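Collectin placenta 1 (Mus musculus, PDB 2OX9) binds carbohydrates through a calcium-dependent C-type lectin domain, recognising the Lewis(x) glycan of leukocyte surfaces, and probably serves as a scavenger receptor. Local coordinates at residues H62-T67 / A107-A112; V83-W88 / G113-F118. All coordinates share one frame; numbering follows the deposited sequence.

Contact 1 of 2, residues H62-T67 / A107-A112; sequences HWIGLT and AGLIYA
Ile64 lays its CG2 methyl against CG of Leu109 at 3.6 Å, the two side chains crossing at about a right angle. CG1 of Ile64 sits between the backbone N and the carbonyl carbon (chi1 61°), which turns it to Ala107, where it lies 3.9 Å from CB. That same methyl of Ala107 is met by Leu66, whose CB approaches to 3.8 Å and whose CD2 also touches it, so one small side chain is shared by two large ones. Beneath this packing, strands 62-64 and 107-109 pair antiparallel in the core sheet of the C-type lectin fold: His62 and Leu109 are a hydrogen-bonded pair, while Trp63 faces Gly108 in a non-hydrogen-bonded one. Ile64 N reaches Ala107 O in a nearly straight bond of 3.1 Å. An inverse gamma turn centred on Gly65 then turns the chain, yet Ala107 N still bonds to Leu66 O at 2.9 Å. On the Trp63 side of the sheet, the indole presents its edge to Ala107 O, 3.3 Å from CE3, and its NE1 is bonded to Glu24 O. At the other end, a water lies in the plane of the His62 ring, 3.1 Å from ND1, and hydrogen-bonds Leu109 O as well.

Contact 2 of 2, residues V83-W88 / G113-F118; sequences VDYKNW and GQWNDF. With CA (calcium ion), chain J; GAL (beta-D-galactopyranose), chain E.
With Trp115 CG anti to the carbonyl carbon (chi1 -53°), its indole lies against 83-88; Asn87 has its CG anti to the backbone N (chi1 -168°), while its CB lies over the five-membered ring. This CH-pi contact measures 3.7 Å from Asn87 CB to the ring centroid. Asn87 N lies over the same face, and Asn87 O accepts a 2.8 Å hydrogen bond from Trp115 N. Trp88 turns a face to the edge of Trp115 in an edge-to-face pair, and its CE3 touches Trp115 CB at 3.7 Å. Tyr85 meets the far end of the indole obliquely, CE2 to CZ2 at 3.8 Å, completing an aromatic cluster; Trp115 NE1 bonds to Gln49. Asn116 and Asp117 enter the sugar-binding calcium site of the C-type lectin domain, which Gln92, Asp94 and Glu104 complete. Asp117 OD1 lies 2.1 Å from the calcium ion, its OD2 accepts a hydrogen bond from Asn95 N, and galactose O3 at 2.3 Å and O4 also bind the metal. Asn116 ND2 sits over the centre of the Phe118 ring and donates to galactose O3 at 3.1 Å. Galactose O3 is held by both metal and amide, and the calcium probably polarises this hydroxyl.

In the fold
From the N terminus the chain passes strands 10-12 and 15-19 and helices 26-35 and 46-54 before strands 62-64 and 66-67, strand 76-77, the 83-88 loop and a long calcium-binding stretch leading to strand 106-109. There contact 1 closes a loop of 39 intervening residues. After the short connection to strand 115-118, contact 2 closes one of 24 residues back onto 83-88. The segments alternate along the chain, so the two closures cross instead of nesting. Strands 106-109 and 115-118 are antiparallel neighbours in one sheet, with Gly108 O and Asn116 N probably hydrogen-bonded. Leu66 of the small sheet 66-67/76-77 and Leu109 of the main sheet both pack on Trp115; Leu66 also meets Val83, tying both sheets to the loop.

Contact 1 of 2, residues H62-T67 / A107-A112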
ATOM      1  N   HIS A  62       5.820   3.649  -0.680  1.00 11.52           N
ATOM      2  CA  HIS A  62       5.448   2.331  -0.168  1.00 10.87           C
ATOM      3  C   HIS A  62       4.130   1.813  -0.711  1.00  8.13           C
ATOM      4  O   HIS A  62       3.088   2.428  -0.510  1.00  6.85           O
ATOM      5  CB  HIS A  62       5.346   2.350   1.359  1.00  8.44           C
ATOM      6  CG  HIS A  62       6.662   2.430   2.061  1.00 10.84           C
ATOM      7  ND1 HIS A  62       7.349   3.614   2.221  1.00  9.19           N
ATOM      8  CD2 HIS A  62       7.425   1.469   2.635  1.00  8.71           C
ATOM      9  CE1 HIS A  62       8.479   3.379   2.864  1.00 11.38           C
ATOM     10  NE2 HIS A  62       8.550   2.086   3.125  1.00  8.62           N
ATOM     11  N   TRP A  63       4.180   0.669  -1.384  1.00  7.52           N
ATOM     12  CA  TRP A  63       2.970   0.050  -1.926  1.00  8.28           C
ATOM     13  C   TRP A  63       2.010  -0.310  -0.781  1.00  9.68           C
ATOM     14  O   TRP A  63       2.455  -0.741   0.288  1.00  6.45           O
ATOM     15  CB  TRP A  63       3.319  -1.259  -2.635  1.00  6.77           C
ATOM     16  CG  TRP A  63       4.017  -1.159  -3.952  1.00 11.30           C
ATOM     17  CD1 TRP A  63       5.142  -1.842  -4.328  1.00 13.47           C
ATOM     18  CD2 TRP A  63       3.569  -0.451  -5.122  1.00 11.54           C
ATOM     19  NE1 TRP A  63       5.415  -1.611  -5.658  1.00 15.47           N
ATOM     20  CE2 TRP A  63       4.468  -0.764  -6.169  1.00 14.12           C
ATOM     21  CE3 TRP A  63       2.494   0.408  -5.386  1.00 13.92           C
ATOM     22  CZ2 TRP A  63       4.324  -0.245  -7.467  1.00 14.57           C
ATOM     23  CZ3 TRP A  63       2.347   0.924  -6.677  1.00 14.66           C
ATOM     24  CH2 TRP A  63       3.261   0.594  -7.700  1.00  9.73           C
ATOM     25  N   ILE A  64       0.708  -0.128  -0.997  1.00 10.91           N
ATOM     26  CA  ILE A  64      -0.299  -0.542  -0.017  1.00 11.26           C
ATOM     27  C   ILE A  64      -1.241  -1.462  -0.816  1.00 12.39           C
ATOM     28  O   ILE A  64      -1.232  -1.428  -2.041  1.00 12.51           O
ATOM     29  CB  ILE A  64      -1.081   0.646   0.620  1.00 13.09           C
ATOM     30  CG1 ILE A  64      -1.842   1.434  -0.443  1.00 11.92           C
ATOM     31  CG2 ILE A  64      -0.108   1.553   1.396  1.00 12.87           C
ATOM     32  CD1 ILE A  64      -2.773   2.485   0.151  1.00 14.29           C
ATOM     33  N   GLY A  65      -2.035  -2.284  -0.136  1.00 13.08           N
ATOM     34  CA  GLY A  65      -2.895  -3.232  -0.842  1.00 15.86           C
ATOM     35  C   GLY A  65      -4.163  -2.700  -1.485  1.00 17.10           C
ATOM     36  O   GLY A  65      -5.248  -3.243  -1.251  1.00 16.55           O
ATOM     37  N   LEU A  66      -4.017  -1.674  -2.322  1.00 13.09           N
ATOM     38  CA  LEU A  66      -5.147  -1.027  -2.985  1.00 13.35           C
ATOM     39  C   LEU A  66      -4.933  -0.878  -4.489  1.00 14.81           C
ATOM     40  O   LEU A  66      -3.895  -0.371  -4.917  1.00 12.77           O
ATOM     41  CB  LEU A  66      -5.340   0.368  -2.390  1.00 12.09           C
ATOM     42  CG  LEU A  66      -6.613   1.101  -2.779  1.00 14.43           C
ATOM     43  CD1 LEU A  66      -7.764   0.424  -2.053  1.00 14.24           C
ATOM     44  CD2 LEU A  66      -6.544   2.574  -2.390  1.00 13.98           C
ATOM     45  N   THR A  67      -5.916  -1.290  -5.290  1.00 15.15           N
ATOM     46  CA  THR A  67      -5.803  -1.174  -6.747  1.00 15.47           C
ATOM     47  C   THR A  67      -7.165  -0.944  -7.393  1.00 16.43           C
ATOM     48  O   THR A  67      -8.214  -1.125  -6.755  1.00 14.51           O
ATOM     49  CB  THR A  67      -5.227  -2.455  -7.406  1.00 19.95           C
ATOM     50  OG1 THR A  67      -6.217  -3.488  -7.383  1.00 20.47           O
ATOM     51  CG2 THR A  67      -3.989  -2.945  -6.681  1.00 22.44           C
ATOM     52  N   ALA A 107      -1.854   1.547  -5.757  1.00 10.49           N
ATOM     53  CA  ALA A 107      -1.677   2.641  -4.811  1.00 10.91           C
ATOM     54  C   ALA A 107      -0.459   2.507  -3.914  1.00  9.83           C
ATOM     55  O   ALA A 107      -0.042   1.397  -3.576  1.00  9.15           O
ATOM     56  CB  ALA A 107      -2.930   2.792  -3.949  1.00  9.87           C
ATOM     57  N   GLY A 108       0.075   3.662  -3.511  1.00 10.46           N
ATOM     58  CA  GLY A 108       1.232   3.712  -2.639  1.00  9.84           C
ATOM     59  C   GLY A 108       1.317   5.014  -1.862  1.00 11.50           C
ATOM     60  O   GLY A 108       0.696   6.019  -2.227  1.00 10.06           O
ATOM     61  N   LEU A 109       2.092   4.987  -0.778  1.00 10.76           N
ATOM     62  CA  LEU A 109       2.277   6.146   0.086  1.00 10.15           C
ATOM     63  C   LEU A 109       3.448   7.016  -0.380  1.00 10.54           C
ATOM     64  O   LEU A 109       4.552   6.514  -0.616  1.00 10.41           O
ATOM     65  CB  LEU A 109       2.540   5.676   1.531  1.00 10.01           C
ATOM     66  CG  LEU A 109       1.529   4.684   2.128  1.00  9.47           C
ATOM     67  CD1 LEU A 109       1.926   4.277   3.531  1.00 11.08           C
ATOM     68  CD2 LEU A 109       0.169   5.321   2.150  1.00  8.85           C
ATOM     69  N   ILE A 110       3.205   8.316  -0.524  1.00 11.74           N
ATOM     70  CA  ILE A 110       4.260   9.235  -0.932  1.00 11.16           C
ATOM     71  C   ILE A 110       4.543  10.232   0.200  1.00 11.40           C
ATOM     72  O   ILE A 110       4.400   9.888   1.373  1.00 10.65           O
ATOM     73  CB  ILE A 110       3.891   9.983  -2.235  1.00 12.81           C
ATOM     74  CG1 ILE A 110       2.497  10.594  -2.113  1.00 12.21           C
ATOM     75  CG2 ILE A 110       3.968   9.019  -3.420  1.00 12.85           C
ATOM     76  CD1 ILE A 110       2.099  11.427  -3.313  1.00 13.95           C
ATOM     77  N   TYR A 111       4.929  11.458  -0.139  1.00 11.36           N
ATOM     78  CA  TYR A 111       5.251  12.439   0.895  1.00 14.63           C
ATOM     79  C   TYR A 111       4.141  12.639   1.917  1.00 14.18           C
ATOM     80  O   TYR A 111       2.955  12.661   1.579  1.00 15.27           O
ATOM     81  CB  TYR A 111       5.606  13.793   0.277  1.00 15.82           C
ATOM     82  CG  TYR A 111       6.114  14.790   1.301  1.00 18.19           C
ATOM     83  CD1 TYR A 111       7.300  14.556   2.002  1.00 18.35           C
ATOM     84  CD2 TYR A 111       5.389  15.943   1.595  1.00 17.22           C
ATOM     85  CE1 TYR A 111       7.752  15.453   2.978  1.00 20.89           C
ATOM     86  CE2 TYR A 111       5.827  16.841   2.560  1.00 21.45           C
ATOM     87  CZ  TYR A 111       7.008  16.593   3.247  1.00 21.99           C
ATOM     88  OH  TYR A 111       7.440  17.495   4.195  1.00 24.81           O
ATOM     89  N   ALA A 112       4.536  12.778   3.178  1.00 13.40           N
ATOM     90  CA  ALA A 112       3.585  13.013   4.256  1.00 12.14           C
ATOM     91  C   ALA A 112       2.565  11.893   4.417  1.00 12.89           C
ATOM     92  O   ALA A 112       1.554  12.057   5.103  1.00 14.97           O
ATOM     93  CB  ALA A 112       2.861  14.361   4.022  1.00 13.67           C
TER
HETATM   94  O   HOH W   1       6.373   6.470   1.677  1.00 13.65           O

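Contact 2 of 2, residues V83-W88 / G113-F118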
ATOM      1  N   VAL A  83     -12.832   0.657  -0.931  1.00 24.38           N
ATOM      2  CA  VAL A  83     -12.156   1.671  -0.136  1.00 24.44           C
ATOM      3  C   VAL A  83     -13.157   2.475   0.675  1.00 24.22           C
ATOM      4  O   VAL A  83     -14.185   2.901   0.157  1.00 25.09           O
ATOM      5  CB  VAL A  83     -11.353   2.653  -1.021  1.00 25.42           C
ATOM      6  CG1 VAL A  83     -10.392   1.893  -1.870  1.00 24.64           C
ATOM      7  CG2 VAL A  83     -12.285   3.458  -1.900  1.00 22.34           C
ATOM      8  N   ASP A  84     -12.841   2.665   1.951  1.00 22.83           N
ATOM      9  CA  ASP A  84     -13.674   3.430   2.873  1.00 21.68           C
ATOM     10  C   ASP A  84     -12.850   4.670   3.216  1.00 19.42           C
ATOM     11  O   ASP A  84     -12.948   5.696   2.542  1.00 20.25           O
ATOM     12  CB  ASP A  84     -13.939   2.614   4.141  1.00 23.07           C
ATOM     13  CG  ASP A  84     -14.915   3.294   5.081  1.00 25.61           C
ATOM     14  OD1 ASP A  84     -14.921   4.543   5.136  1.00 29.40           O
ATOM     15  OD2 ASP A  84     -15.667   2.583   5.779  1.00 27.36           O
ATOM     16  N   TYR A  85     -12.047   4.572   4.274  1.00 16.95           N
ATOM     17  CA  TYR A  85     -11.168   5.671   4.672  1.00 15.49           C
ATOM     18  C   TYR A  85     -10.243   5.878   3.474  1.00 14.96           C
ATOM     19  O   TYR A  85      -9.822   4.906   2.869  1.00 11.95           O
ATOM     20  CB  TYR A  85     -10.317   5.278   5.885  1.00 14.27           C
ATOM     21  CG  TYR A  85      -9.137   6.197   6.106  1.00 13.85           C
ATOM     22  CD1 TYR A  85      -9.294   7.417   6.764  1.00 16.63           C
ATOM     23  CD2 TYR A  85      -7.875   5.881   5.592  1.00 11.27           C
ATOM     24  CE1 TYR A  85      -8.228   8.306   6.904  1.00 15.95           C
ATOM     25  CE2 TYR A  85      -6.796   6.771   5.726  1.00 15.59           C
ATOM     26  CZ  TYR A  85      -6.987   7.978   6.382  1.00 16.30           C
ATOM     27  OH  TYR A  85      -5.949   8.865   6.502  1.00 16.73           O
ATOM     28  N   LYS A  86      -9.934   7.126   3.139  1.00 15.63           N
ATOM     29  CA  LYS A  86      -9.049   7.419   2.005  1.00 18.49           C
ATOM     30  C   LYS A  86      -8.099   8.553   2.364  1.00 15.68           C
ATOM     31  O   LYS A  86      -8.424   9.394   3.196  1.00 16.79           O
ATOM     32  CB  LYS A  86      -9.859   7.860   0.778  1.00 19.15           C
ATOM     33  CG  LYS A  86     -11.140   7.096   0.544  1.00 26.02           C
ATOM     34  CD  LYS A  86     -11.954   7.720  -0.580  1.00 26.51           C
ATOM     35  CE  LYS A  86     -13.345   7.082  -0.661  1.00 30.72           C
ATOM     36  NZ  LYS A  86     -14.123   7.529  -1.852  1.00 31.45           N
ATOM     37  N   ASN A  87      -6.936   8.596   1.720  1.00 15.41           N
ATOM     38  CA  ASN A  87      -5.979   9.660   1.993  1.00 15.43           C
ATOM     39  C   ASN A  87      -5.225  10.053   0.732  1.00 15.49           C
ATOM     40  O   ASN A  87      -4.018  10.244   0.768  1.00 16.77           O
ATOM     41  CB  ASN A  87      -4.998   9.217   3.090  1.00 17.46           C
ATOM     42  CG  ASN A  87      -4.163  10.373   3.644  1.00 18.81           C
ATOM     43  OD1 ASN A  87      -4.636  11.507   3.752  1.00 14.70           O
ATOM     44  ND2 ASN A  87      -2.923  10.077   4.024  1.00 15.69           N
ATOM     45  N   TRP A  88      -5.933  10.155  -0.392  1.00 13.76           N
ATOM     46  CA  TRP A  88      -5.284  10.550  -1.637  1.00 14.42           C
ATOM     47  C   TRP A  88      -4.789  11.976  -1.519  1.00 11.94           C
ATOM     48  O   TRP A  88      -5.404  12.790  -0.843  1.00 12.91           O
ATOM     49  CB  TRP A  88      -6.253  10.527  -2.828  1.00 13.22           C
ATOM     50  CG  TRP A  88      -6.864   9.203  -3.134  1.00 13.16           C
ATOM     51  CD1 TRP A  88      -8.141   8.816  -2.873  1.00 15.01           C
ATOM     52  CD2 TRP A  88      -6.238   8.107  -3.804  1.00 12.92           C
ATOM     53  NE1 TRP A  88      -8.357   7.541  -3.346  1.00 14.42           N
ATOM     54  CE2 TRP A  88      -7.203   7.082  -3.921  1.00 15.90           C
ATOM     55  CE3 TRP A  88      -4.955   7.890  -4.322  1.00 13.67           C
ATOM     56  CZ2 TRP A  88      -6.927   5.854  -4.535  1.00 16.35           C
ATOM     57  CZ3 TRP A  88      -4.676   6.667  -4.935  1.00 17.72           C
ATOM     58  CH2 TRP A  88      -5.660   5.666  -5.035  1.00 15.97           C
ATOM     59  N   GLY A 113       2.826  10.748   3.801  1.00 11.11           N
ATOM     60  CA  GLY A 113       1.903   9.635   3.918  1.00 11.77           C
ATOM     61  C   GLY A 113       0.708   9.663   2.969  1.00 13.82           C
ATOM     62  O   GLY A 113      -0.081   8.718   2.949  1.00 10.53           O
ATOM     63  N   GLN A 114       0.558  10.724   2.179  1.00 11.36           N
ATOM     64  CA  GLN A 114      -0.583  10.783   1.258  1.00 13.65           C
ATOM     65  C   GLN A 114      -0.509   9.675   0.213  1.00 10.50           C
ATOM     66  O   GLN A 114       0.561   9.126  -0.049  1.00 11.85           O
ATOM     67  CB  GLN A 114      -0.655  12.137   0.557  1.00 11.96           C
ATOM     68  CG  GLN A 114      -0.564  13.327   1.485  1.00 15.57           C
ATOM     69  CD  GLN A 114      -0.924  14.623   0.782  1.00 18.09           C
ATOM     70  OE1 GLN A 114      -2.080  15.043   0.794  1.00 21.96           O
ATOM     71  NE2 GLN A 114       0.064  15.250   0.148  1.00 13.51           N
ATOM     72  N   TRP A 115      -1.649   9.354  -0.393  1.00 10.85           N
ATOM     73  CA  TRP A 115      -1.685   8.291  -1.392  1.00 10.36           C
ATOM     74  C   TRP A 115      -1.606   8.811  -2.813  1.00  8.68           C
ATOM     75  O   TRP A 115      -2.058   9.915  -3.132  1.00  7.91           O
ATOM     76  CB  TRP A 115      -2.956   7.451  -1.253  1.00 10.62           C
ATOM     77  CG  TRP A 115      -3.219   6.899   0.128  1.00 13.58           C
ATOM     78  CD1 TRP A 115      -2.412   6.996   1.225  1.00 11.92           C
ATOM     79  CD2 TRP A 115      -4.381   6.176   0.547  1.00 12.69           C
ATOM     80  NE1 TRP A 115      -2.998   6.380   2.299  1.00 14.51           N
ATOM     81  CE2 TRP A 115      -4.209   5.865   1.912  1.00 13.96           C
ATOM     82  CE3 TRP A 115      -5.555   5.759  -0.100  1.00 14.15           C
ATOM     83  CZ2 TRP A 115      -5.165   5.160   2.646  1.00 13.02           C
ATOM     84  CZ3 TRP A 115      -6.506   5.058   0.628  1.00 13.61           C
ATOM     85  CH2 TRP A 115      -6.304   4.764   1.991  1.00 15.22           C
ATOM     86  N   ASN A 116      -1.012   7.996  -3.664  1.00 12.76           N
ATOM     87  CA  ASN A 116      -0.871   8.312  -5.067  1.00 12.08           C
ATOM     88  C   ASN A 116      -0.997   7.024  -5.859  1.00 13.37           C
ATOM     89  O   ASN A 116      -0.628   5.957  -5.370  1.00 13.27           O
ATOM     90  CB  ASN A 116       0.484   8.937  -5.346  1.00 14.22           C
ATOM     91  CG  ASN A 116       0.776   9.021  -6.821  1.00 14.91           C
ATOM     92  OD1 ASN A 116      -0.029   9.547  -7.588  1.00 16.40           O
ATOM     93  ND2 ASN A 116       1.928   8.504  -7.230  1.00 15.55           N
ATOM     94  N   ASP A 117      -1.529   7.117  -7.073  1.00 11.00           N
ATOM     95  CA  ASP A 117      -1.657   5.942  -7.914  1.00 14.14           C
ATOM     96  C   ASP A 117      -0.435   5.883  -8.822  1.00 14.62           C
ATOM     97  O   ASP A 117      -0.026   6.900  -9.391  1.00 15.01           O
ATOM     98  CB  ASP A 117      -2.970   5.998  -8.720  1.00 15.09           C
ATOM     99  CG  ASP A 117      -3.129   7.288  -9.522  1.00 17.74           C
ATOM    100  OD1 ASP A 117      -2.575   8.332  -9.121  1.00 15.95           O
ATOM    101  OD2 ASP A 117      -3.836   7.259 -10.555  1.00 15.74           O
ATOM    102  N   PHE A 118       0.177   4.704  -8.909  1.00 13.43           N
ATOM    103  CA  PHE A 118       1.360   4.499  -9.748  1.00 14.94           C
ATOM    104  C   PHE A 118       1.062   3.417 -10.785  1.00 17.42           C
ATOM    105  O   PHE A 118       0.100   2.658 -10.645  1.00 14.90           O
ATOM    106  CB  PHE A 118       2.560   3.972  -8.949  1.00 16.17           C
ATOM    107  CG  PHE A 118       2.984   4.828  -7.792  1.00 14.86           C
ATOM    108  CD1 PHE A 118       2.325   4.751  -6.575  1.00 13.13           C
ATOM    109  CD2 PHE A 118       4.108   5.646  -7.898  1.00 15.13           C
ATOM    110  CE1 PHE A 118       2.782   5.470  -5.470  1.00 17.09           C
ATOM    111  CE2 PHE A 118       4.570   6.368  -6.802  1.00 16.59           C
ATOM    112  CZ  PHE A 118       3.906   6.277  -5.585  1.00 11.12           C
TER
HETATM  113 CA    CA J 802      -0.816   9.221  -9.845  1.00 18.12          CA
HETATM  114  C1  GAL E   3       4.008  11.719 -10.349  1.00 26.75           C
HETATM  115  C2  GAL E   3       3.229  10.536  -9.783  1.00 24.64           C
HETATM  116  C3  GAL E   3       2.301   9.946 -10.848  1.00 24.05           C
HETATM  117  C4  GAL E   3       1.428  11.037 -11.476  1.00 23.48           C
HETATM  118  C5  GAL E   3       2.295  12.215 -11.950  1.00 23.43           C
HETATM  119  C6  GAL E   3       1.463  13.378 -12.456  1.00 24.09           C
HETATM  120  O2  GAL E   3       4.138   9.539  -9.346  1.00 25.60           O
HETATM  121  O3  GAL E   3       1.468   8.970 -10.247  1.00 21.26           O
HETATM  122  O4  GAL E   3       0.478  11.490 -10.528  1.00 18.62           O
HETATM  123  O5  GAL E   3       3.103  12.711 -10.859  1.00 25.84           O
HETATM  124  O6  GAL E   3       2.262  14.304 -13.179  1.00 23.64           O